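Local coordinates for protein triacylglycerol lipase (Clostridium botulinum, PDB 5AH1) that hydrolyses synthetic polyesters and probably triacylglycerol esters, as a zinc-binding enzyme of the alpha/beta-hydrolase fold, at residues A[219-228]-A[325-333]; A[395-406]-A[412-420]. All coordinates share one frame; numbering follows the deposited sequence.

Contact 1. Residues A[219-228]-A[325-333]; sequences HWIHSVSTIS and DVYYFSWTT
His219 ND1 comes within 3.1 Å of Asp325 OD2, but at a poor angle for a hydrogen bond; instead a water in the plane of the imidazole bonds to ND1 and donates to Asp325 OD1. Ile221, where the chain is about to turn a corner, lays its carbonyl against CG2 of Val326. At His222 the ring swings anti to the backbone N (chi1 -162°), which brings one face over the edge of the Tyr327 ring: a T-shaped pair with centroids 5.3 Å apart and planes at 77°. A second water joins His222 ND1 to the carbonyl of Asp325.

From Ser223 to Ile227 the chain runs parallel to 327-331 as a neighbouring strand. Small Ser223 shares its face with the large Tyr327 and Phe329. Val224 donates its N to Tyr327 O (2.8 Å) and accepts from Phe329 N at its own O (2.9 Å), while its branched CB sits 3.6 Å from CD2 of Tyr328. Ser225 OG bonds to Tyr443 OH, which also bonds to Trp331 NE1; Phe329 packs on Tyr443 and Leu447 of helix 437-448. Thr226 repeats Val224's backbone pattern with Phe329 and Trp331. Ile227 rests CG1 4.0 Å from Trp331 CD1. Finally Ser228 OG donates to Thr333 OG1 (2.7 Å), itself bonded to Asp384.

Trp331 O takes both Ser228 N and a water that accepts from Thr226 OG1, so buried polar atoms here, like Ser225 OG, have partners.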
loop_
_atom_site.group_PDB
_atom_site.type_symbol
_atom_site.label_atom_id
_atom_site.label_comp_id
_atom_site.label_asym_id
_atom_site.label_seq_id
_atom_site.Cartn_x
_atom_site.Cartn_y
_atom_site.Cartn_z
ATOM N N HIS A 219 16.466 13.438 -6.023
ATOM C CA HIS A 219 15.166 13.971 -6.433
ATOM C C HIS A 219 14.669 13.185 -7.637
ATOM O O HIS A 219 14.534 13.692 -8.743
ATOM C CB HIS A 219 15.315 15.468 -6.683
ATOM C CG HIS A 219 15.879 16.170 -5.492
ATOM N ND1 HIS A 219 15.161 16.327 -4.327
ATOM C CD2 HIS A 219 17.124 16.637 -5.232
ATOM C CE1 HIS A 219 15.919 16.920 -3.421
ATOM N NE2 HIS A 219 17.114 17.118 -3.944
ATOM N N TRP A 220 14.395 11.910 -7.375
ATOM C CA TRP A 220 14.087 10.920 -8.398
ATOM C C TRP A 220 12.590 10.737 -8.613
ATOM O O TRP A 220 12.187 10.027 -9.525
ATOM C CB TRP A 220 14.623 9.569 -7.951
ATOM C CG TRP A 220 16.112 9.450 -7.872
ATOM C CD1 TRP A 220 17.051 10.398 -8.181
ATOM C CD2 TRP A 220 16.837 8.281 -7.482
ATOM N NE1 TRP A 220 18.314 9.882 -7.999
ATOM C CE2 TRP A 220 18.208 8.585 -7.578
ATOM C CE3 TRP A 220 16.455 7.001 -7.057
ATOM C CZ2 TRP A 220 19.205 7.651 -7.274
ATOM C CZ3 TRP A 220 17.433 6.081 -6.754
ATOM C CH2 TRP A 220 18.797 6.413 -6.858
ATOM N N ILE A 221 11.781 11.327 -7.731
ATOM C CA ILE A 221 10.351 11.058 -7.667
ATOM C C ILE A 221 9.576 12.311 -8.074
ATOM O O ILE A 221 9.688 13.347 -7.431
ATOM C CB ILE A 221 9.930 10.641 -6.249
ATOM C CG1 ILE A 221 10.848 9.524 -5.709
ATOM C CG2 ILE A 221 8.488 10.245 -6.274
ATOM C CD1 ILE A 221 10.923 8.286 -6.567
ATOM N N HIS A 222 8.827 12.227 -9.168
ATOM C CA HIS A 222 8.039 13.369 -9.608
ATOM C C HIS A 222 6.691 13.454 -8.899
ATOM O O HIS A 222 6.210 14.550 -8.597
ATOM C CB HIS A 222 7.831 13.328 -11.121
ATOM C CG HIS A 222 7.411 14.635 -11.697
ATOM N ND1 HIS A 222 8.035 15.820 -11.375
ATOM C CD2 HIS A 222 6.446 14.943 -12.594
ATOM C CE1 HIS A 222 7.471 16.803 -12.052
ATOM N NE2 HIS A 222 6.495 16.299 -12.781
ATOM N N SER A 223 6.068 12.306 -8.659
ATOM C CA SER A 223 4.812 12.260 -7.949
ATOM C C SER A 223 4.695 11.007 -7.116
ATOM O O SER A 223 5.281 9.974 -7.421
ATOM C CB SER A 223 3.635 12.341 -8.925
ATOM O OG SER A 223 3.478 11.148 -9.667
ATOM N N VAL A 224 3.895 11.148 -6.070
ATOM C CA VAL A 224 3.509 10.085 -5.155
ATOM C C VAL A 224 1.986 10.055 -5.112
ATOM O O VAL A 224 1.355 11.055 -4.788
ATOM C CB VAL A 224 4.061 10.375 -3.743
ATOM C CG1 VAL A 224 3.363 9.546 -2.658
ATOM C CG2 VAL A 224 5.553 10.150 -3.729
ATOM N N SER A 225 1.401 8.917 -5.471
ATOM C CA SER A 225 -0.042 8.731 -5.441
ATOM C C SER A 225 -0.370 7.595 -4.493
ATOM O O SER A 225 0.121 6.476 -4.683
ATOM C CB SER A 225 -0.581 8.386 -6.825
ATOM O OG SER A 225 -0.425 9.447 -7.740
ATOM N N THR A 226 -1.180 7.892 -3.476
ATOM C CA THR A 226 -1.661 6.871 -2.543
ATOM C C THR A 226 -3.111 6.548 -2.870
ATOM O O THR A 226 -3.892 7.432 -3.208
ATOM C CB THR A 226 -1.481 7.285 -1.050
ATOM O OG1 THR A 226 -2.419 8.302 -0.670
ATOM C CG2 THR A 226 -0.079 7.767 -0.786
ATOM N N ILE A 227 -3.441 5.257 -2.821
ATOM C CA ILE A 227 -4.772 4.757 -3.131
ATOM C C ILE A 227 -5.170 3.827 -1.987
ATOM O O ILE A 227 -4.515 2.821 -1.745
ATOM C CB ILE A 227 -4.801 3.994 -4.479
ATOM C CG1 ILE A 227 -4.276 4.853 -5.631
ATOM C CG2 ILE A 227 -6.219 3.501 -4.758
ATOM C CD1 ILE A 227 -4.237 4.094 -6.965
ATOM N N SER A 228 -6.236 4.187 -1.283
ATOM C CA SER A 228 -6.730 3.387 -0.156
ATOM C C SER A 228 -5.688 3.236 0.951
ATOM O O SER A 228 -5.629 2.217 1.649
ATOM C CB SER A 228 -7.160 1.994 -0.623
ATOM O OG SER A 228 -7.952 2.043 -1.800
ATOM N N ASP A 325 9.210 19.514 -3.767
ATOM C CA ASP A 325 9.377 19.367 -5.210
ATOM C C ASP A 325 8.686 18.128 -5.790
ATOM O O ASP A 325 8.981 17.730 -6.910
ATOM C CB ASP A 325 10.872 19.357 -5.539
ATOM C CG ASP A 325 11.657 18.249 -4.826
ATOM O OD1 ASP A 325 11.233 17.702 -3.777
ATOM O OD2 ASP A 325 12.755 17.932 -5.332
ATOM N N VAL A 326 7.760 17.538 -5.028
ATOM C CA VAL A 326 7.042 16.347 -5.440
ATOM C C VAL A 326 5.538 16.622 -5.385
ATOM O O VAL A 326 5.045 17.255 -4.437
ATOM C CB VAL A 326 7.409 15.161 -4.483
ATOM C CG1 VAL A 326 6.635 13.893 -4.832
ATOM C CG2 VAL A 326 8.908 14.902 -4.494
ATOM N N TYR A 327 4.811 16.126 -6.382
ATOM C CA TYR A 327 3.351 16.180 -6.358
ATOM C C TYR A 327 2.803 15.001 -5.564
ATOM O O TYR A 327 3.225 13.879 -5.782
ATOM C CB TYR A 327 2.789 16.121 -7.787
ATOM C CG TYR A 327 3.101 17.312 -8.649
ATOM C CD1 TYR A 327 2.311 18.440 -8.610
ATOM C CD2 TYR A 327 4.181 17.292 -9.524
ATOM C CE1 TYR A 327 2.589 19.526 -9.432
ATOM C CE2 TYR A 327 4.477 18.362 -10.321
ATOM C CZ TYR A 327 3.685 19.473 -10.269
ATOM O OH TYR A 327 3.981 20.543 -11.081
ATOM N N TYR A 328 1.834 15.252 -4.696
ATOM C CA TYR A 328 1.202 14.192 -3.914
ATOM C C TYR A 328 -0.287 14.156 -4.216
ATOM O O TYR A 328 -0.967 15.181 -4.202
ATOM C CB TYR A 328 1.439 14.383 -2.399
ATOM C CG TYR A 328 2.883 14.210 -1.997
ATOM C CD1 TYR A 328 3.784 15.247 -2.091
ATOM C CD2 TYR A 328 3.336 13.008 -1.468
ATOM C CE1 TYR A 328 5.116 15.087 -1.750
ATOM C CE2 TYR A 328 4.653 12.844 -1.120
ATOM C CZ TYR A 328 5.537 13.887 -1.226
ATOM O OH TYR A 328 6.867 13.772 -0.906
ATOM N N PHE A 329 -0.770 12.960 -4.520
ATOM C CA PHE A 329 -2.182 12.704 -4.773
ATOM C C PHE A 329 -2.659 11.632 -3.844
ATOM O O PHE A 329 -1.982 10.638 -3.671
ATOM C CB PHE A 329 -2.389 12.252 -6.227
ATOM C CG PHE A 329 -1.952 13.277 -7.222
ATOM C CD1 PHE A 329 -2.810 14.309 -7.605
ATOM C CD2 PHE A 329 -0.671 13.245 -7.744
ATOM C CE1 PHE A 329 -2.406 15.269 -8.501
ATOM C CE2 PHE A 329 -0.260 14.206 -8.628
ATOM C CZ PHE A 329 -1.117 15.226 -9.005
ATOM N N SER A 330 -3.860 11.797 -3.326
ATOM C CA SER A 330 -4.480 10.756 -2.510
ATOM C C SER A 330 -5.871 10.425 -3.011
ATOM O O SER A 330 -6.660 11.317 -3.359
ATOM C CB SER A 330 -4.565 11.187 -1.052
ATOM O OG SER A 330 -5.271 12.408 -0.970
ATOM N N TRP A 331 -6.149 9.126 -3.045
ATOM C CA TRP A 331 -7.430 8.559 -3.427
ATOM C C TRP A 331 -7.991 7.753 -2.264
ATOM O O TRP A 331 -7.284 6.926 -1.669
ATOM C CB TRP A 331 -7.247 7.666 -4.647
ATOM C CG TRP A 331 -6.761 8.415 -5.841
ATOM C CD1 TRP A 331 -5.469 8.641 -6.197
ATOM C CD2 TRP A 331 -7.574 9.072 -6.823
ATOM N NE1 TRP A 331 -5.425 9.391 -7.349
ATOM C CE2 TRP A 331 -6.704 9.663 -7.760
ATOM C CE3 TRP A 331 -8.956 9.216 -6.997
ATOM C CZ2 TRP A 331 -7.170 10.380 -8.866
ATOM C CZ3 TRP A 331 -9.415 9.923 -8.080
ATOM C CH2 TRP A 331 -8.528 10.492 -9.014
ATOM N N THR A 332 -9.257 8.028 -1.952
ATOM C CA THR A 332 -9.987 7.429 -0.841
ATOM C C THR A 332 -11.083 6.518 -1.396
ATOM O O THR A 332 -11.869 6.946 -2.255
ATOM C CB THR A 332 -10.649 8.533 0.024
ATOM O OG1 THR A 332 -9.630 9.370 0.592
ATOM C CG2 THR A 332 -11.495 7.922 1.139
ATOM N N THR A 333 -11.097 5.273 -0.930
ATOM C CA THR A 333 -12.166 4.333 -1.227
ATOM C C THR A 333 -13.106 4.234 -0.036
ATOM O O THR A 333 -12.666 4.311 1.119
ATOM C CB THR A 333 -11.595 2.940 -1.588
ATOM O OG1 THR A 333 -10.422 2.669 -0.801
ATOM C CG2 THR A 333 -11.207 2.880 -3.052
HETATM O O HOH W 1 12.536 15.219 -3.771
HETATM O O HOH W 2 9.741 16.921 -9.435
HETATM O O HOH W 3 -4.944 7.115 -0.091
#

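Contact 2. Residues A[395-406]-A[412-420]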
loop_
_atom_site.group_PDB
_atom_site.type_symbol
_atom_site.label_atom_id
_atom_site.label_comp_id
_atom_site.label_asym_id
_atom_site.label_seq_id
_atom_site.Cartn_x
_atom_site.Cartn_y
_atom_site.Cartn_z
ATOM N N PRO A 395 -1.482 12.191 5.441
ATOM C CA PRO A 395 -1.088 12.137 6.850
ATOM C C PRO A 395 -1.524 13.413 7.573
ATOM O O PRO A 395 -1.299 14.513 7.055
ATOM C CB PRO A 395 0.431 12.034 6.764
ATOM C CG PRO A 395 0.767 12.768 5.478
ATOM C CD PRO A 395 -0.326 12.379 4.540
ATOM N N LYS A 396 -2.120 13.232 8.751
ATOM C CA LYS A 396 -2.561 14.319 9.620
ATOM C C LYS A 396 -2.062 14.105 11.045
ATOM O O LYS A 396 -1.591 15.056 11.669
ATOM C CB LYS A 396 -4.089 14.429 9.591
ATOM C CG LYS A 396 -4.615 14.760 8.196
ATOM C CD LYS A 396 -6.114 14.744 8.089
ATOM C CE LYS A 396 -6.761 13.389 8.257
ATOM N NZ LYS A 396 -6.241 12.330 7.338
ATOM N N LEU A 397 -2.140 12.876 11.560
ATOM C CA LEU A 397 -1.590 12.566 12.881
ATOM C C LEU A 397 -0.099 12.805 12.854
ATOM O O LEU A 397 0.616 12.234 12.043
ATOM C CB LEU A 397 -1.866 11.112 13.256
ATOM C CG LEU A 397 -3.322 10.629 13.302
ATOM C CD1 LEU A 397 -3.353 9.122 13.636
ATOM C CD2 LEU A 397 -4.174 11.411 14.277
ATOM N N GLY A 398 0.383 13.681 13.724
ATOM C CA GLY A 398 1.798 13.975 13.802
ATOM C C GLY A 398 2.414 14.612 12.567
ATOM O O GLY A 398 3.644 14.613 12.458
ATOM N N SER A 399 1.601 15.163 11.654
ATOM C CA SER A 399 2.090 15.660 10.374
ATOM C C SER A 399 1.970 17.165 10.244
ATOM O O SER A 399 1.023 17.764 10.740
ATOM C CB SER A 399 1.306 15.010 9.218
ATOM O OG SER A 399 1.821 15.400 7.951
ATOM N N ASN A 400 2.911 17.735 9.492
ATOM C CA ASN A 400 2.839 19.123 9.045
ATOM C C ASN A 400 2.446 19.244 7.570
ATOM O O ASN A 400 2.389 20.339 7.032
ATOM C CB ASN A 400 4.176 19.826 9.239
ATOM C CG ASN A 400 4.622 19.857 10.676
ATOM O OD1 ASN A 400 3.852 20.216 11.559
ATOM N ND2 ASN A 400 5.881 19.516 10.911
ATOM N N ASP A 401 2.152 18.138 6.904
ATOM C CA ASP A 401 1.799 18.197 5.483
ATOM C C ASP A 401 0.505 18.966 5.280
ATOM O O ASP A 401 -0.413 18.916 6.113
ATOM C CB ASP A 401 1.602 16.794 4.913
ATOM C CG ASP A 401 2.893 16.005 4.745
ATOM O OD1 ASP A 401 3.988 16.465 5.143
ATOM O OD2 ASP A 401 2.795 14.904 4.159
ATOM N N VAL A 402 0.428 19.687 4.164
ATOM C CA VAL A 402 -0.792 20.370 3.769
ATOM C C VAL A 402 -1.624 19.419 2.927
ATOM O O VAL A 402 -1.094 18.757 2.023
ATOM C CB VAL A 402 -0.459 21.658 2.997
ATOM C CG1 VAL A 402 -1.720 22.297 2.390
ATOM C CG2 VAL A 402 0.229 22.639 3.925
ATOM N N ILE A 403 -2.919 19.387 3.215
ATOM C CA ILE A 403 -3.900 18.634 2.438
ATOM C C ILE A 403 -5.015 19.568 2.013
ATOM O O ILE A 403 -5.602 20.255 2.845
ATOM C CB ILE A 403 -4.518 17.475 3.276
ATOM C CG1 ILE A 403 -3.425 16.564 3.845
ATOM C CG2 ILE A 403 -5.532 16.675 2.453
ATOM C CD1 ILE A 403 -3.944 15.561 4.859
ATOM N N GLU A 404 -5.307 19.595 0.719
ATOM C CA GLU A 404 -6.465 20.325 0.218
ATOM C C GLU A 404 -7.223 19.434 -0.737
ATOM O O GLU A 404 -6.627 18.662 -1.486
ATOM C CB GLU A 404 -6.046 21.571 -0.549
ATOM C CG GLU A 404 -5.249 22.598 0.217
ATOM C CD GLU A 404 -4.863 23.785 -0.679
ATOM O OE1 GLU A 404 -5.472 23.940 -1.772
ATOM O OE2 GLU A 404 -3.951 24.557 -0.311
ATOM N N GLN A 405 -8.543 19.552 -0.727
ATOM C CA GLN A 405 -9.346 18.840 -1.703
ATOM C C GLN A 405 -9.063 19.406 -3.090
ATOM O O GLN A 405 -8.926 20.616 -3.266
ATOM C CB GLN A 405 -10.837 18.902 -1.356
ATOM C CG GLN A 405 -11.197 18.307 0.022
ATOM C CD GLN A 405 -10.778 16.843 0.206
ATOM O OE1 GLN A 405 -11.186 15.958 -0.555
ATOM N NE2 GLN A 405 -9.978 16.584 1.243
ATOM N N TYR A 406 -8.940 18.518 -4.064
ATOM C CA TYR A 406 -8.654 18.909 -5.428
ATOM C C TYR A 406 -9.690 19.912 -5.906
ATOM O O TYR A 406 -10.888 19.722 -5.703
ATOM C CB TYR A 406 -8.661 17.670 -6.313
ATOM C CG TYR A 406 -8.359 17.955 -7.755
ATOM C CD1 TYR A 406 -7.065 18.233 -8.172
ATOM C CD2 TYR A 406 -9.362 17.934 -8.699
ATOM C CE1 TYR A 406 -6.786 18.504 -9.491
ATOM C CE2 TYR A 406 -9.095 18.198 -10.023
ATOM C CZ TYR A 406 -7.800 18.473 -10.416
ATOM O OH TYR A 406 -7.526 18.738 -11.738
ATOM N N ILE A 412 1.996 21.432 -6.203
ATOM C CA ILE A 412 3.189 20.673 -5.849
ATOM C C ILE A 412 3.468 20.800 -4.343
ATOM O O ILE A 412 3.091 21.806 -3.706
ATOM C CB ILE A 412 4.404 21.178 -6.682
ATOM C CG1 ILE A 412 5.477 20.088 -6.784
ATOM C CG2 ILE A 412 4.937 22.493 -6.133
ATOM C CD1 ILE A 412 6.590 20.400 -7.807
ATOM N N GLY A 413 4.125 19.795 -3.775
ATOM C CA GLY A 413 4.584 19.896 -2.399
ATOM C C GLY A 413 3.532 19.713 -1.326
ATOM O O GLY A 413 3.798 19.950 -0.150
ATOM N N GLN A 414 2.341 19.269 -1.717
ATOM C CA GLN A 414 1.253 19.071 -0.780
ATOM C C GLN A 414 0.307 18.014 -1.349
ATOM O O GLN A 414 0.444 17.608 -2.504
ATOM C CB GLN A 414 0.538 20.393 -0.514
ATOM C CG GLN A 414 -0.112 21.030 -1.717
ATOM C CD GLN A 414 -0.696 22.363 -1.329
ATOM O OE1 GLN A 414 0.017 23.260 -0.901
ATOM N NE2 GLN A 414 -2.000 22.482 -1.419
ATOM N N TRP A 415 -0.649 17.578 -0.546
ATOM C CA TRP A 415 -1.607 16.554 -0.948
ATOM C C TRP A 415 -2.794 17.139 -1.703
ATOM O O TRP A 415 -3.505 17.996 -1.190
ATOM C CB TRP A 415 -2.105 15.794 0.290
ATOM C CG TRP A 415 -1.005 15.017 0.909
ATOM C CD1 TRP A 415 -0.113 15.453 1.843
ATOM C CD2 TRP A 415 -0.608 13.697 0.555
ATOM N NE1 TRP A 415 0.812 14.476 2.110
ATOM C CE2 TRP A 415 0.514 13.373 1.349
ATOM C CE3 TRP A 415 -1.125 12.729 -0.311
ATOM C CZ2 TRP A 415 1.153 12.144 1.249
ATOM C CZ3 TRP A 415 -0.496 11.516 -0.416
ATOM C CH2 TRP A 415 0.627 11.219 0.373
ATOM N N ASN A 416 -2.996 16.616 -2.900
ATOM C CA ASN A 416 -4.140 16.918 -3.751
ATOM C C ASN A 416 -5.087 15.744 -3.486
ATOM O O ASN A 416 -4.899 14.646 -4.015
ATOM C CB ASN A 416 -3.741 16.985 -5.221
ATOM C CG ASN A 416 -2.766 18.105 -5.515
ATOM O OD1 ASN A 416 -3.158 19.159 -6.015
ATOM N ND2 ASN A 416 -1.494 17.881 -5.266
ATOM N N ALA A 417 -6.065 15.971 -2.608
ATOM C CA ALA A 417 -7.008 14.934 -2.193
ATOM C C ALA A 417 -8.116 14.828 -3.240
ATOM O O ALA A 417 -8.929 15.735 -3.408
ATOM C CB ALA A 417 -7.566 15.227 -0.799
ATOM N N MET A 418 -8.102 13.720 -3.976
ATOM C CA MET A 418 -8.902 13.596 -5.188
ATOM C C MET A 418 -10.333 13.138 -4.865
ATOM O O MET A 418 -10.619 12.702 -3.748
ATOM C CB MET A 418 -8.180 12.659 -6.174
ATOM C CG MET A 418 -6.759 13.117 -6.477
ATOM S SD MET A 418 -6.682 14.760 -7.248
ATOM C CE MET A 418 -7.352 14.418 -8.875
ATOM N N PRO A 419 -11.248 13.252 -5.841
ATOM C CA PRO A 419 -12.652 12.938 -5.571
ATOM C C PRO A 419 -12.847 11.509 -5.048
ATOM O O PRO A 419 -12.306 10.567 -5.617
ATOM C CB PRO A 419 -13.328 13.169 -6.939
ATOM C CG PRO A 419 -12.501 14.217 -7.567
ATOM C CD PRO A 419 -11.087 13.867 -7.172
ATOM N N ARG A 420 -13.616 11.359 -3.978
ATOM C CA ARG A 420 -13.739 10.073 -3.303
ATOM C C ARG A 420 -14.264 8.991 -4.238
ATOM O O ARG A 420 -15.193 9.227 -5.008
ATOM C CB ARG A 420 -14.658 10.193 -2.081
ATOM C CG ARG A 420 -14.746 8.902 -1.271
ATOM C CD ARG A 420 -15.359 9.086 0.116
ATOM N NE ARG A 420 -14.508 9.892 0.974
ATOM C CZ ARG A 420 -14.620 9.958 2.291
ATOM N NH1 ARG A 420 -15.533 9.236 2.915
ATOM N NH2 ARG A 420 -13.803 10.724 2.986
HETATM O O HOH W 4 2.918 19.873 2.526
HETATM O O HOH W 5 -10.495 13.166 -1.113
#
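Ile403 and Trp415 are bridge partners in a short parallel pair, CG1 of Ile403 lying 3.9 Å from CB of Trp415. The backbone ladder starts with Trp415 N to Val402 O (2.9 Å). Glu404 then bonds through both its N and its O, to Trp415 O and Ala417 N, and Tyr406 N closes the run on Ala417 O.

Two side-chain bonds flank the ladder. Trp415 NE1 points almost straight at Asp401 OD2 (2.9 Å, 169° at the hydrogen), in the indole plane and on the anti side of the carboxylate, 28° out of the carboxylate plane; Asp401 OD1 takes the backbone N of Ala322. The extended Gln414 reaches Glu404 OE2 with NE2 (3.1 Å), from above the carboxylate plane. One water accepts from Val402 N and donates to Gly413 O; another donates to both Gln405 OE1 and Met418 O. These strands form one margin of the parallel alpha/beta-hydrolase sheet, with 403-405 outermost.

Apolar contacts complete the pair. Pro395 brings CD to the NE1–CE2 side of the indole, 3.4 Å from Trp415 CE2, its ring set roughly at right angles to it. Ile403 CG2 meets the small Ala417 CB at 4.1 Å. Flexible Met418, doubling back on itself (chi2 -61°), places CE over the centre of the Tyr406 ring in a CH-pi contact (3.9 Å to the centroid), with SD lying obliquely in a Met-aromatic contact.

After the earlier strands of the sheet, the chain lays down 219-228, then spends 96 residues, about half of them helical and none in strands, before 325-333 returns to close contact 1. Contact 2 opens later and closes a much tighter loop, with only five residues between its segments; the two follow in series and neither nests nor crosses. They meet within one parallel sheet, because strand 415-417 adds to the far side of 327-331: Val326 O lies 2.8 Å from Gly413 N, a probable hydrogen bond, and Tyr328 O accepts from Asn416 ND2. Together they carry the sheet from 221-227 out to its last strand, 403-405.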